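Local coordinates for protein lipase, class 3 (Penicillium roqueforti FM164, PDB 6L7N) that probably hydrolyses the ester bonds of lipids such as triacylglycerols, as a fungal class 3 lipase of the alpha/beta-hydrolase fold, at residues 5-8 / 9-13. Residues are numbered along the deposited sequence; the frame is centred on the assembly and turned at random.
Sequences STSE and LNQFD
Phe-12 holds CG anti to its carbonyl carbon (chi1 -58°), which swings the ring back along the helix over Glu-8; Gln-11, with the same first torsion, sends its amide toward Ser-7. Glu-8 O sits 3.0 Å from Phe-12 CG, above one ring face and offset toward the rim, while it accepts from Phe-12 N at 2.9 Å. Further out, Phe-12 CE2 touches Glu-8 CB at 3.9 Å. Gln-11 NE2 makes two weak bonds, to Ser-7 O and, at a bent 120°, to Ser-7 OG; the stronger bond to Ser-7 O comes from Gln-11 N (3.0 Å). At the N-cap, Glu-8 N, in the first turn, donates to Ser-5 OG (3.2 Å, 169°), and the carboxylate returns: Glu-8 OE1 takes Ser-5 OG at 2.8 Å and Ser-5 N at 3.0 Å, from opposite faces of its plane. This double grip would limit rotation of the carboxylate. Phe-12 also meets Tyr-220 and Phe-196 edge-to-face and touches Phe-265, so a serine here would probably open a gap against these rings and leave the helix less firmly seated. The reciprocal Ser-5/Glu-8 bonds define a capping box at the N-terminus of helix 6-22, which Phe-12 joins to strands 193-198 and 219-222 of the central sheet of the alpha/beta-hydrolase fold.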
ATOM      1  N   SER A   5      14.438   9.134  11.527  1.00 17.66           N
ATOM      2  CA  SER A   5      15.867   8.905  11.401  1.00 18.62           C
ATOM      3  C   SER A   5      16.242   8.642   9.944  1.00 27.66           C
ATOM      4  O   SER A   5      15.408   8.276   9.107  1.00 20.38           O
ATOM      5  CB  SER A   5      16.300   7.738  12.279  1.00 19.32           C
ATOM      6  OG  SER A   5      15.818   6.515  11.758  1.00 24.86           O
ATOM      7  N   THR A   6      17.522   8.845   9.640  1.00 19.64           N
ATOM      8  CA  THR A   6      18.000   8.569   8.290  1.00 22.07           C
ATOM      9  C   THR A   6      17.720   7.127   7.887  1.00 20.51           C
ATOM     10  O   THR A   6      17.334   6.863   6.744  1.00 23.99           O
ATOM     11  CB  THR A   6      19.492   8.894   8.191  1.00 23.55           C
ATOM     12  OG1 THR A   6      19.653  10.319   8.140  1.00 24.65           O
ATOM     13  CG2 THR A   6      20.100   8.278   6.942  1.00 21.77           C
ATOM     14  N   SER A   7      17.870   6.183   8.819  1.00 20.40           N
ATOM     15  CA  SER A   7      17.620   4.774   8.508  1.00 24.82           C
ATOM     16  C   SER A   7      16.157   4.531   8.152  1.00 23.09           C
ATOM     17  O   SER A   7      15.841   3.836   7.171  1.00 19.18           O
ATOM     18  CB  SER A   7      18.016   3.905   9.696  1.00 22.35           C
ATOM     19  OG  SER A   7      17.497   2.597   9.556  1.00 29.01           O
ATOM     20  N   GLU A   8      15.248   5.066   8.968  1.00 16.29           N
ATOM     21  CA  GLU A   8      13.822   4.967   8.668  1.00 20.11           C
ATOM     22  C   GLU A   8      13.507   5.591   7.316  1.00 17.37           C
ATOM     23  O   GLU A   8      12.756   5.020   6.514  1.00 20.41           O
ATOM     24  CB  GLU A   8      13.011   5.636   9.778  1.00 18.58           C
ATOM     25  CG  GLU A   8      12.967   4.824  11.059  1.00 18.68           C
ATOM     26  CD  GLU A   8      12.511   5.635  12.250  1.00 22.86           C
ATOM     27  OE1 GLU A   8      13.168   6.646  12.574  1.00 24.57           O
ATOM     28  OE2 GLU A   8      11.495   5.253  12.862  1.00 25.83           O
ATOM     29  N   LEU A   9      14.071   6.771   7.049  1.00 12.41           N
ATOM     30  CA  LEU A   9      13.844   7.432   5.767  1.00 21.22           C
ATOM     31  C   LEU A   9      14.340   6.577   4.607  1.00 20.23           C
ATOM     32  O   LEU A   9      13.675   6.480   3.570  1.00 15.81           O
ATOM     33  CB  LEU A   9      14.527   8.800   5.759  1.00 16.97           C
ATOM     34  CG  LEU A   9      14.422   9.573   4.447  1.00 20.60           C
ATOM     35  CD1 LEU A   9      12.978   9.983   4.180  1.00 26.45           C
ATOM     36  CD2 LEU A   9      15.346  10.781   4.447  1.00 24.26           C
ATOM     37  N   ASN A  10      15.511   5.958   4.755  1.00 17.26           N
ATOM     38  CA  ASN A  10      16.027   5.089   3.703  1.00 19.44           C
ATOM     39  C   ASN A  10      15.063   3.940   3.429  1.00 17.17           C
ATOM     40  O   ASN A  10      14.750   3.632   2.267  1.00 17.53           O
ATOM     41  CB  ASN A  10      17.406   4.555   4.097  1.00 22.65           C
ATOM     42  CG  ASN A  10      18.462   5.645   4.173  1.00 28.99           C
ATOM     43  OD1 ASN A  10      18.275   6.754   3.669  1.00 29.88           O
ATOM     44  ND2 ASN A  10      19.587   5.330   4.814  1.00 29.66           N
ATOM     45  N   GLN A  11      14.561   3.304   4.494  1.00 16.72           N
ATOM     46  CA  GLN A  11      13.577   2.237   4.306  1.00 18.10           C
ATOM     47  C   GLN A  11      12.323   2.745   3.595  1.00 12.10           C
ATOM     48  O   GLN A  11      11.796   2.081   2.685  1.00 11.28           O
ATOM     49  CB  GLN A  11      13.221   1.612   5.653  1.00 20.12           C
ATOM     50  CG  GLN A  11      14.359   0.810   6.229  1.00 20.03           C
ATOM     51  CD  GLN A  11      14.134   0.396   7.658  1.00 35.70           C
ATOM     52  OE1 GLN A  11      13.488  -0.619   7.929  1.00 39.24           O
ATOM     53  NE2 GLN A  11      14.662   1.187   8.593  1.00 35.16           N
ATOM     54  N   PHE A  12      11.836   3.925   3.996  1.00 12.93           N
ATOM     55  CA  PHE A  12      10.588   4.433   3.433  1.00 11.42           C
ATOM     56  C   PHE A  12      10.759   4.783   1.956  1.00  9.89           C
ATOM     57  O   PHE A  12       9.880   4.480   1.136  1.00 12.40           O
ATOM     58  CB  PHE A  12      10.102   5.651   4.227  1.00  9.51           C
ATOM     59  CG  PHE A  12       9.874   5.385   5.704  1.00  7.78           C
ATOM     60  CD1 PHE A  12       9.664   4.092   6.182  1.00  9.90           C
ATOM     61  CD2 PHE A  12       9.870   6.434   6.606  1.00 10.87           C
ATOM     62  CE1 PHE A  12       9.457   3.854   7.541  1.00 11.44           C
ATOM     63  CE2 PHE A  12       9.653   6.204   7.978  1.00  8.36           C
ATOM     64  CZ  PHE A  12       9.450   4.918   8.436  1.00 10.10           C
ATOM     65  N   ASP A  13      11.892   5.410   1.593  1.00 12.80           N
ATOM     66  CA  ASP A  13      12.198   5.675   0.185  1.00 15.66           C
ATOM     67  C   ASP A  13      12.388   4.404  -0.611  1.00 12.93           C
ATOM     68  O   ASP A  13      12.307   4.450  -1.843  1.00 13.87           O
ATOM     69  CB  ASP A  13      13.489   6.479  -0.026  1.00 21.37           C
ATOM     70  CG  ASP A  13      13.608   7.653   0.874  1.00 31.07           C
ATOM     71  OD1 ASP A  13      12.568   8.176   1.305  1.00 37.00           O
ATOM     72  OD2 ASP A  13      14.756   8.104   1.094  1.00 29.89           O
TER